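Local coordinates for uncharacterized protein (Candida albicans, PDB 5K04), which probably serves as the non-catalytic, largely helical subunit of the NatB N-terminal acetyltransferase complex, holding the catalytic subunit NAT3, at residues E122-K127 with N497-M502; K252-S257 with E266-K271; L613-F618 with Y637-K642. One frame throughout, in Å; residues are numbered along the deposited sequence.

Interaction 1. Residues E122-K127 with N497-M502; sequences EKYDFK and NFSKRM
Tyr124 and Lys500 mark where the two backbones come nearest, with 7.4 Å between their CA atoms. Residues 497-502 are a piece of helix 489-503, whereas 122-127 is mostly loop, entering helix 126-138 at its end. Tyr124 is the centre of an inverse gamma turn, closed by Asp125 N bonding to Lys123 O at 2.6 Å. Asp125 then N-caps the helix through a weak bond from Lys127 N to its OD1. At this turn the CB of Tyr124 points toward helix 489-503. The far side of that helix faces the catalytic subunit: Arg501 pairs with Glu10 of the NAT3 chain, and Phe498 stacks on Phe13 of that chain.

Lys500 and Tyr124 run past each other in opposite directions. CG of the lysine sits over the centre of the Tyr124 ring, 3.4 Å from the centroid and 11° off the normal, a close CH-pi contact. The chain beyond CG is extended, which carries CE along to Tyr124 CB at 3.6 Å and brings NZ to 3.3 Å from Phe126 CZ, an oblique approach to that ring. At the far end of the tyrosine, Ser499 OG, anti to its own backbone N (chi1 -176°), lies at the ring edge, in its plane. Tyr124 OH and Ser499 OG are placed as hydrogen-bond partners, either of which could donate, but their 2.3 Å separation is implausibly short, so the detail is doubtful.

Tyr124 thus has one ring face covered by a lysine methylene, while its hydroxyl is probably paired with Ser499.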
loop_
_atom_site.group_PDB
_atom_site.type_symbol
_atom_site.label_atom_id
_atom_site.label_comp_id
_atom_site.label_asym_id
_atom_site.label_seq_id
_atom_site.Cartn_x
_atom_site.Cartn_y
_atom_site.Cartn_z
ATOM N N GLU A 122 -18.508 0.200 1.799
ATOM C CA GLU A 122 -17.779 1.086 0.890
ATOM C C GLU A 122 -17.798 2.542 1.346
ATOM O O GLU A 122 -16.854 3.290 1.072
ATOM C CB GLU A 122 -18.377 0.978 -0.521
ATOM C CG GLU A 122 -18.291 -0.415 -1.175
ATOM C CD GLU A 122 -19.493 -1.310 -0.866
ATOM O OE1 GLU A 122 -20.094 -1.167 0.223
ATOM O OE2 GLU A 122 -19.836 -2.156 -1.723
ATOM N N LYS A 123 -18.860 2.961 2.027
ATOM C CA LYS A 123 -19.019 4.317 2.549
ATOM C C LYS A 123 -18.800 4.248 4.050
ATOM O O LYS A 123 -19.708 3.894 4.805
ATOM C CB LYS A 123 -20.402 4.877 2.227
ATOM C CG LYS A 123 -20.677 5.075 0.755
ATOM C CD LYS A 123 -22.071 5.644 0.515
ATOM C CE LYS A 123 -22.216 6.049 -0.939
ATOM N NZ LYS A 123 -23.548 6.603 -1.253
ATOM N N TYR A 124 -17.607 4.617 4.489
ATOM C CA TYR A 124 -17.181 4.311 5.858
ATOM C C TYR A 124 -17.754 5.350 6.826
ATOM O O TYR A 124 -17.046 6.146 7.446
ATOM C CB TYR A 124 -15.662 4.235 5.923
ATOM C CG TYR A 124 -15.052 3.391 4.819
ATOM C CD1 TYR A 124 -14.780 3.946 3.568
ATOM C CD2 TYR A 124 -14.756 2.041 5.020
ATOM C CE1 TYR A 124 -14.234 3.189 2.547
ATOM C CE2 TYR A 124 -14.204 1.269 4.001
ATOM C CZ TYR A 124 -13.944 1.856 2.764
ATOM O OH TYR A 124 -13.397 1.123 1.731
ATOM N N ASP A 125 -19.081 5.324 6.946
ATOM C CA ASP A 125 -19.829 6.236 7.814
ATOM C C ASP A 125 -20.105 5.484 9.107
ATOM O O ASP A 125 -21.123 4.803 9.253
ATOM C CB ASP A 125 -21.119 6.714 7.144
ATOM C CG ASP A 125 -21.817 7.833 7.923
ATOM O OD1 ASP A 125 -21.616 7.934 9.152
ATOM O OD2 ASP A 125 -22.573 8.608 7.299
ATOM N N PHE A 126 -19.189 5.640 10.064
ATOM C CA PHE A 126 -19.281 4.909 11.326
ATOM C C PHE A 126 -20.547 5.249 12.105
ATOM O O PHE A 126 -20.940 4.474 12.984
ATOM C CB PHE A 126 -18.042 5.183 12.193
ATOM C CG PHE A 126 -16.750 4.683 11.599
ATOM C CD1 PHE A 126 -16.690 3.468 10.946
ATOM C CD2 PHE A 126 -15.589 5.435 11.708
ATOM C CE1 PHE A 126 -15.492 3.015 10.405
ATOM C CE2 PHE A 126 -14.392 4.987 11.170
ATOM C CZ PHE A 126 -14.344 3.779 10.522
ATOM N N LYS A 127 -21.170 6.402 11.827
ATOM C CA LYS A 127 -22.479 6.704 12.404
ATOM C C LYS A 127 -23.549 5.793 11.829
ATOM O O LYS A 127 -24.513 5.452 12.522
ATOM C CB LYS A 127 -22.851 8.175 12.161
ATOM C CG LYS A 127 -22.310 9.128 13.212
ATOM C CD LYS A 127 -22.319 10.575 12.749
ATOM C CE LYS A 127 -21.575 11.465 13.746
ATOM N NZ LYS A 127 -21.363 12.843 13.221
ATOM N N ASN A 497 -9.539 0.158 7.704
ATOM C CA ASN A 497 -8.601 1.206 7.300
ATOM C C ASN A 497 -7.878 0.835 6.017
ATOM O O ASN A 497 -7.607 1.704 5.179
ATOM C CB ASN A 497 -7.595 1.483 8.420
ATOM C CG ASN A 497 -8.208 2.298 9.560
ATOM O OD1 ASN A 497 -9.141 3.056 9.348
ATOM N ND2 ASN A 497 -7.674 2.146 10.761
ATOM N N PHE A 498 -7.545 -0.452 5.860
ATOM C CA PHE A 498 -6.961 -0.929 4.612
ATOM C C PHE A 498 -7.882 -0.617 3.442
ATOM O O PHE A 498 -7.461 -0.037 2.437
ATOM C CB PHE A 498 -6.699 -2.437 4.706
ATOM C CG PHE A 498 -5.855 -2.989 3.577
ATOM C CD1 PHE A 498 -6.441 -3.457 2.417
ATOM C CD2 PHE A 498 -4.475 -3.049 3.684
ATOM C CE1 PHE A 498 -5.667 -3.965 1.378
ATOM C CE2 PHE A 498 -3.687 -3.553 2.642
ATOM C CZ PHE A 498 -4.282 -4.014 1.495
ATOM N N SER A 499 -9.158 -1.001 3.574
ATOM C CA SER A 499 -10.162 -0.700 2.558
ATOM C C SER A 499 -10.215 0.796 2.261
ATOM O O SER A 499 -10.092 1.206 1.102
ATOM C CB SER A 499 -11.529 -1.213 3.021
ATOM O OG SER A 499 -12.502 -1.017 2.030
ATOM N N LYS A 500 -10.393 1.627 3.309
ATOM C CA LYS A 500 -10.429 3.088 3.145
ATOM C C LYS A 500 -9.223 3.613 2.376
ATOM O O LYS A 500 -9.356 4.489 1.512
ATOM C CB LYS A 500 -10.452 3.788 4.498
ATOM C CG LYS A 500 -11.725 3.731 5.300
ATOM C CD LYS A 500 -11.684 4.832 6.358
ATOM C CE LYS A 500 -12.519 4.502 7.580
ATOM N NZ LYS A 500 -12.580 5.658 8.524
ATOM N N ARG A 501 -8.026 3.128 2.718
ATOM C CA ARG A 501 -6.828 3.654 2.085
ATOM C C ARG A 501 -6.741 3.250 0.619
ATOM O O ARG A 501 -6.034 3.905 -0.153
ATOM C CB ARG A 501 -5.594 3.201 2.866
ATOM C CG ARG A 501 -5.455 3.930 4.210
ATOM C CD ARG A 501 -4.370 3.346 5.105
ATOM N NE ARG A 501 -3.035 3.472 4.523
ATOM C CZ ARG A 501 -1.903 3.141 5.148
ATOM N NH1 ARG A 501 -1.942 2.651 6.377
ATOM N NH2 ARG A 501 -0.735 3.283 4.540
ATOM N N MET A 502 -7.461 2.194 0.228
ATOM C CA MET A 502 -7.416 1.617 -1.113
ATOM C C MET A 502 -8.489 2.175 -2.036
ATOM O O MET A 502 -8.365 2.061 -3.258
ATOM C CB MET A 502 -7.565 0.086 -1.025
ATOM C CG MET A 502 -6.272 -0.670 -0.727
ATOM S SD MET A 502 -4.963 -0.414 -1.892
ATOM C CE MET A 502 -4.164 -1.970 -1.719
#

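Interaction 2. Residues K252-S257 with E266-K271; sequences KLWILS and EELDQK
Trp254 and Leu268 carry this contact between helix 248-260 and the short helix 265-269, in a region whose sequence family belongs to the TPR clan. Ile255 and Leu268 have the nearest CA atoms, 7.0 Å apart. The indole of Trp254 leaves its helix with CG anti to the backbone N (chi1 179°), which places its six-membered ring nearer the second segment than its CB.

Leu268 slides past it in the opposite direction and splits its two methyls between two partners. CD2 lies over one face of the indole, offset toward the rim, 3.6 Å from Trp254 CH2; this is a CH-pi contact, 25° off the normal of the six-membered ring. CD1 goes instead to Ile255, 3.8 Å from Ile255 O and 4.1 Å from Ile255 CB. The isoleucine has CG1 between its backbone N and carbonyl carbon (chi1 64°), and the end of its side chain leads away, leaving CB and backbone to meet that methyl. The carbonyl O of Leu268 lies in the indole plane, at the ring edge, 3.8 Å from Trp254 CH2. Lys271 crosses the indole at about a right angle and offers its aliphatic CD to Trp254 CZ2 at 3.9 Å, while its end, bent at chi4, leads away from residues 252-257.

Helix 229-242 lies against the tryptophan too: its Glu237 accepts a hydrogen bond from Trp254 NE1, and His233 stacks on the indole. Leu286 of helix 277-289 packs against both Ile255 and Leu268, so the contact is set between the preceding and the following helices of the array.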
loop_
_atom_site.group_PDB
_atom_site.type_symbol
_atom_site.label_atom_id
_atom_site.label_comp_id
_atom_site.label_asym_id
_atom_site.label_seq_id
_atom_site.Cartn_x
_atom_site.Cartn_y
_atom_site.Cartn_z
ATOM N N LYS A 252 13.292 -4.034 28.158
ATOM C CA LYS A 252 13.451 -2.644 28.569
ATOM C C LYS A 252 12.505 -2.300 29.710
ATOM O O LYS A 252 12.902 -1.641 30.678
ATOM C CB LYS A 252 13.225 -1.718 27.376
ATOM C CG LYS A 252 14.308 -1.831 26.301
ATOM C CD LYS A 252 13.841 -1.278 24.942
ATOM C CE LYS A 252 13.697 0.233 24.954
ATOM N NZ LYS A 252 13.208 0.731 23.646
ATOM N N LEU A 253 11.248 -2.746 29.613
ATOM C CA LEU A 253 10.312 -2.559 30.718
ATOM C C LEU A 253 10.811 -3.247 31.986
ATOM O O LEU A 253 10.631 -2.724 33.090
ATOM C CB LEU A 253 8.932 -3.084 30.321
ATOM C CG LEU A 253 8.184 -2.332 29.205
ATOM C CD1 LEU A 253 6.783 -2.906 29.028
ATOM C CD2 LEU A 253 8.073 -0.844 29.455
ATOM N N TRP A 254 11.491 -4.390 31.837
ATOM C CA TRP A 254 11.977 -5.131 32.998
ATOM C C TRP A 254 13.076 -4.377 33.741
ATOM O O TRP A 254 13.105 -4.391 34.978
ATOM C CB TRP A 254 12.477 -6.509 32.569
ATOM C CG TRP A 254 13.019 -7.341 33.689
ATOM C CD1 TRP A 254 12.299 -8.048 34.622
ATOM C CD2 TRP A 254 14.399 -7.582 33.982
ATOM N NE1 TRP A 254 13.156 -8.695 35.489
ATOM C CE2 TRP A 254 14.447 -8.423 35.114
ATOM C CE3 TRP A 254 15.601 -7.157 33.405
ATOM C CZ2 TRP A 254 15.643 -8.852 35.666
ATOM C CZ3 TRP A 254 16.789 -7.569 33.967
ATOM C CH2 TRP A 254 16.803 -8.416 35.081
ATOM N N ILE A 255 14.002 -3.733 33.016
ATOM C CA ILE A 255 15.049 -2.970 33.700
ATOM C C ILE A 255 14.507 -1.640 34.195
ATOM O O ILE A 255 14.919 -1.142 35.250
ATOM C CB ILE A 255 16.287 -2.756 32.803
ATOM C CG1 ILE A 255 15.951 -1.903 31.575
ATOM C CG2 ILE A 255 16.934 -4.087 32.427
ATOM C CD1 ILE A 255 17.155 -1.407 30.810
ATOM N N LEU A 256 13.590 -1.041 33.435
ATOM C CA LEU A 256 12.934 0.177 33.888
ATOM C C LEU A 256 12.238 -0.061 35.222
ATOM O O LEU A 256 12.557 0.576 36.229
ATOM C CB LEU A 256 11.940 0.663 32.829
ATOM C CG LEU A 256 11.123 1.880 33.270
ATOM C CD1 LEU A 256 12.043 3.032 33.625
ATOM C CD2 LEU A 256 10.138 2.292 32.211
ATOM N N SER A 257 11.293 -1.004 35.243
ATOM C CA SER A 257 10.559 -1.282 36.468
ATOM C C SER A 257 11.491 -1.765 37.572
ATOM O O SER A 257 11.281 -1.442 38.749
ATOM C CB SER A 257 9.442 -2.298 36.188
ATOM O OG SER A 257 9.939 -3.464 35.547
ATOM N N GLU A 266 23.777 -4.008 39.718
ATOM C CA GLU A 266 24.347 -5.348 39.820
ATOM C C GLU A 266 23.258 -6.416 39.896
ATOM O O GLU A 266 23.400 -7.497 39.312
ATOM C CB GLU A 266 25.265 -5.435 41.047
ATOM C CG GLU A 266 26.546 -4.594 40.968
ATOM C CD GLU A 266 26.305 -3.098 41.150
ATOM O OE1 GLU A 266 25.222 -2.718 41.637
ATOM O OE2 GLU A 266 27.206 -2.299 40.806
ATOM N N GLU A 267 22.183 -6.144 40.648
ATOM C CA GLU A 267 21.085 -7.102 40.750
ATOM C C GLU A 267 20.513 -7.428 39.376
ATOM O O GLU A 267 20.215 -8.590 39.080
ATOM C CB GLU A 267 19.993 -6.546 41.663
ATOM C CG GLU A 267 19.673 -7.409 42.863
ATOM C CD GLU A 267 18.688 -6.742 43.801
ATOM O OE1 GLU A 267 17.614 -7.334 44.045
ATOM O OE2 GLU A 267 18.982 -5.626 44.283
ATOM N N LEU A 268 20.360 -6.414 38.520
ATOM C CA LEU A 268 19.821 -6.647 37.184
ATOM C C LEU A 268 20.844 -7.348 36.296
ATOM O O LEU A 268 20.546 -8.381 35.686
ATOM C CB LEU A 268 19.366 -5.316 36.571
ATOM C CG LEU A 268 18.165 -4.667 37.279
ATOM C CD1 LEU A 268 17.693 -3.409 36.568
ATOM C CD2 LEU A 268 17.016 -5.659 37.407
ATOM N N ASP A 269 22.068 -6.817 36.255
ATOM C CA ASP A 269 23.109 -7.320 35.357
ATOM C C ASP A 269 23.473 -8.776 35.646
ATOM O O ASP A 269 23.822 -9.518 34.722
ATOM C CB ASP A 269 24.341 -6.415 35.468
ATOM C CG ASP A 269 25.461 -6.800 34.499
ATOM O OD1 ASP A 269 25.260 -6.743 33.274
ATOM O OD2 ASP A 269 26.569 -7.125 34.979
ATOM N N GLN A 270 23.390 -9.210 36.908
ATOM C CA GLN A 270 23.730 -10.593 37.240
ATOM C C GLN A 270 22.760 -11.584 36.607
ATOM O O GLN A 270 23.117 -12.746 36.394
ATOM C CB GLN A 270 23.765 -10.778 38.764
ATOM C CG GLN A 270 24.994 -10.162 39.441
ATOM C CD GLN A 270 24.873 -10.076 40.961
ATOM O OE1 GLN A 270 23.786 -10.236 41.526
ATOM N NE2 GLN A 270 26.000 -9.827 41.629
ATOM N N LYS A 271 21.533 -11.154 36.299
ATOM C CA LYS A 271 20.588 -11.994 35.568
ATOM C C LYS A 271 20.795 -11.950 34.056
ATOM O O LYS A 271 20.085 -12.652 33.328
ATOM C CB LYS A 271 19.145 -11.596 35.910
ATOM C CG LYS A 271 18.669 -12.083 37.279
ATOM C CD LYS A 271 17.147 -12.039 37.389
ATOM C CE LYS A 271 16.630 -12.915 38.525
ATOM N NZ LYS A 271 17.159 -12.495 39.863
#

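Interaction 3. Residues L613-F618 with Y637-K642; sequences LYKLYF and YNYLQK
Lys615 lies across the ring of Tyr639 where two consecutive helices, 608-625 and 630-643, fold back on each other as an alpha-alpha hairpin. The axes of the two segments approach to 9.7 Å, with an angle of 135° between their directions, so the pair is antiparallel with a marked tilt.

From its CB, which heads toward the second helix, Lys615 sends CG anti to the backbone N (chi1 -177°) and stays extended as far as CE. CG begins the contact, 4.0 Å from Tyr639 CE1. CD is closer, 3.7 Å from both Tyr639 CZ and CE1. CE lies over the ring face, offset toward the rim, 3.3 Å from Tyr639 CZ, and forms a CH-pi contact. A bend at chi4 then lifts NZ away from the plane, 4.5 Å from the ring centroid yet just 6° off its normal, which makes a cation-pi interaction. The ammonium thereby stands above the pi cloud while the methylenes cover part of the same face.

Leu616 takes a different route and meets the edge of the tyrosine, near the ring plane, with CD2 at 4.1 Å from Tyr639 CD1. The same leucine also touches Phe672, so the hairpin packs on helix 661-682 as well. Its CD2 passes Leu640 CD2 at 3.9 Å, and that Leu640 methyl in turn rests 3.5 Å from the backbone O of Leu616.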
loop_
_atom_site.group_PDB
_atom_site.type_symbol
_atom_site.label_atom_id
_atom_site.label_comp_id
_atom_site.label_asym_id
_atom_site.label_seq_id
_atom_site.Cartn_x
_atom_site.Cartn_y
_atom_site.Cartn_z
ATOM N N LEU A 613 -0.620 23.788 -20.800
ATOM C CA LEU A 613 -1.390 22.617 -21.211
ATOM C C LEU A 613 -2.795 22.632 -20.618
ATOM O O LEU A 613 -3.787 22.403 -21.324
ATOM C CB LEU A 613 -0.648 21.339 -20.793
ATOM C CG LEU A 613 -1.297 20.002 -21.222
ATOM C CD1 LEU A 613 -1.333 19.860 -22.747
ATOM C CD2 LEU A 613 -0.613 18.786 -20.579
ATOM N N TYR A 614 -2.897 22.886 -19.308
ATOM C CA TYR A 614 -4.184 22.753 -18.642
ATOM C C TYR A 614 -5.059 23.974 -18.851
ATOM O O TYR A 614 -6.286 23.861 -18.796
ATOM C CB TYR A 614 -3.969 22.429 -17.160
ATOM C CG TYR A 614 -3.438 21.020 -17.039
ATOM C CD1 TYR A 614 -4.225 19.928 -17.429
ATOM C CD2 TYR A 614 -2.135 20.771 -16.605
ATOM C CE1 TYR A 614 -3.732 18.625 -17.379
ATOM C CE2 TYR A 614 -1.636 19.465 -16.545
ATOM C CZ TYR A 614 -2.437 18.395 -16.929
ATOM O OH TYR A 614 -1.933 17.111 -16.863
ATOM N N LYS A 615 -4.447 25.131 -19.117
ATOM C CA LYS A 615 -5.212 26.259 -19.627
ATOM C C LYS A 615 -5.766 25.953 -21.023
ATOM O O LYS A 615 -6.949 26.190 -21.294
ATOM C CB LYS A 615 -4.337 27.512 -19.633
ATOM C CG LYS A 615 -5.064 28.773 -20.086
ATOM C CD LYS A 615 -4.207 30.022 -19.834
ATOM C CE LYS A 615 -4.826 31.283 -20.430
ATOM N NZ LYS A 615 -6.090 31.700 -19.774
ATOM N N LEU A 616 -4.927 25.407 -21.912
ATOM C CA LEU A 616 -5.414 24.944 -23.209
ATOM C C LEU A 616 -6.576 23.973 -23.034
ATOM O O LEU A 616 -7.634 24.146 -23.646
ATOM C CB LEU A 616 -4.276 24.292 -24.002
ATOM C CG LEU A 616 -3.125 25.207 -24.482
ATOM C CD1 LEU A 616 -2.115 24.446 -25.337
ATOM C CD2 LEU A 616 -3.640 26.437 -25.224
ATOM N N TYR A 617 -6.409 22.968 -22.162
ATOM C CA TYR A 617 -7.493 22.023 -21.905
ATOM C C TYR A 617 -8.754 22.749 -21.444
ATOM O O TYR A 617 -9.840 22.546 -21.997
ATOM C CB TYR A 617 -7.073 20.986 -20.870
ATOM C CG TYR A 617 -6.502 19.689 -21.432
ATOM C CD1 TYR A 617 -7.256 18.864 -22.269
ATOM C CD2 TYR A 617 -5.229 19.262 -21.074
ATOM C CE1 TYR A 617 -6.740 17.653 -22.752
ATOM C CE2 TYR A 617 -4.706 18.061 -21.545
ATOM C CZ TYR A 617 -5.458 17.263 -22.389
ATOM O OH TYR A 617 -4.912 16.092 -22.863
ATOM N N PHE A 618 -8.615 23.637 -20.462
ATOM C CA PHE A 618 -9.780 24.316 -19.908
ATOM C C PHE A 618 -10.538 25.081 -20.989
ATOM O O PHE A 618 -11.766 24.986 -21.088
ATOM C CB PHE A 618 -9.349 25.252 -18.770
ATOM C CG PHE A 618 -10.483 26.067 -18.190
ATOM C CD1 PHE A 618 -11.336 25.523 -17.236
ATOM C CD2 PHE A 618 -10.711 27.366 -18.618
ATOM C CE1 PHE A 618 -12.388 26.263 -16.700
ATOM C CE2 PHE A 618 -11.759 28.116 -18.095
ATOM C CZ PHE A 618 -12.602 27.558 -17.126
ATOM N N TYR A 637 -11.270 30.791 -27.425
ATOM C CA TYR A 637 -10.766 30.152 -28.633
ATOM C C TYR A 637 -9.552 30.881 -29.200
ATOM O O TYR A 637 -8.655 30.236 -29.761
ATOM C CB TYR A 637 -11.878 30.049 -29.676
ATOM C CG TYR A 637 -11.363 29.896 -31.081
ATOM C CD1 TYR A 637 -10.762 28.715 -31.488
ATOM C CD2 TYR A 637 -11.456 30.943 -31.996
ATOM C CE1 TYR A 637 -10.271 28.570 -32.761
ATOM C CE2 TYR A 637 -10.965 30.805 -33.292
ATOM C CZ TYR A 637 -10.381 29.608 -33.663
ATOM O OH TYR A 637 -9.889 29.417 -34.925
ATOM N N ASN A 638 -9.514 32.216 -29.068
ATOM C CA ASN A 638 -8.363 32.986 -29.536
ATOM C C ASN A 638 -7.083 32.552 -28.825
ATOM O O ASN A 638 -6.017 32.470 -29.447
ATOM C CB ASN A 638 -8.595 34.489 -29.326
ATOM C CG ASN A 638 -9.400 35.148 -30.460
ATOM O OD1 ASN A 638 -9.597 34.580 -31.538
ATOM N ND2 ASN A 638 -9.860 36.364 -30.207
ATOM N N TYR A 639 -7.171 32.260 -27.521
ATOM C CA TYR A 639 -5.983 31.822 -26.800
ATOM C C TYR A 639 -5.477 30.482 -27.328
ATOM O O TYR A 639 -4.264 30.278 -27.453
ATOM C CB TYR A 639 -6.269 31.752 -25.302
ATOM C CG TYR A 639 -5.007 31.564 -24.479
ATOM C CD1 TYR A 639 -4.519 30.289 -24.185
ATOM C CD2 TYR A 639 -4.304 32.662 -23.987
ATOM C CE1 TYR A 639 -3.361 30.119 -23.430
ATOM C CE2 TYR A 639 -3.150 32.507 -23.235
ATOM C CZ TYR A 639 -2.677 31.238 -22.961
ATOM O OH TYR A 639 -1.532 31.086 -22.209
ATOM N N LEU A 640 -6.392 29.561 -27.655
ATOM C CA LEU A 640 -5.990 28.306 -28.297
ATOM C C LEU A 640 -5.345 28.571 -29.654
ATOM O O LEU A 640 -4.336 27.953 -30.006
ATOM C CB LEU A 640 -7.199 27.377 -28.456
ATOM C CG LEU A 640 -7.798 26.755 -27.183
ATOM C CD1 LEU A 640 -9.288 26.473 -27.361
ATOM C CD2 LEU A 640 -7.084 25.461 -26.818
ATOM N N GLN A 641 -5.901 29.516 -30.414
ATOM C CA GLN A 641 -5.391 29.798 -31.751
ATOM C C GLN A 641 -3.970 30.358 -31.702
ATOM O O GLN A 641 -3.119 29.985 -32.518
ATOM C CB GLN A 641 -6.346 30.768 -32.454
ATOM C CG GLN A 641 -5.943 31.180 -33.861
ATOM C CD GLN A 641 -7.122 31.707 -34.676
ATOM O OE1 GLN A 641 -8.151 32.106 -34.125
ATOM N NE2 GLN A 641 -6.977 31.693 -35.995
ATOM N N LYS A 642 -3.692 31.247 -30.745
ATOM C CA LYS A 642 -2.382 31.879 -30.678
ATOM C C LYS A 642 -1.295 30.889 -30.261
ATOM O O LYS A 642 -0.134 31.048 -30.655
ATOM C CB LYS A 642 -2.432 33.054 -29.701
ATOM C CG LYS A 642 -2.267 34.427 -30.330
ATOM C CD LYS A 642 -3.503 34.892 -31.117
ATOM C CE LYS A 642 -3.259 36.257 -31.782
ATOM N NZ LYS A 642 -4.364 36.686 -32.699
#

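Reading from the N terminus, interaction 1 opens at 122-127 and closes at 497-502, a loop of some 370 residues that brings the loop before helix 126-138 and the start of that helix onto helix 489-503. Interaction 2, 252-257 with 266-271, is nested inside that loop and closes a short one of its own, joining neighbouring helices. Interaction 3 comes afterwards in series, pairing two consecutive helices of the C-terminal region, and no two contacts cross. Interactions 2 and 3 lie on opposite sides of the chain's centre, their own centres about 72 Å apart, whereas interaction 1 sits nearer the middle. The long-range tie is thus central, and the two local ones are peripheral.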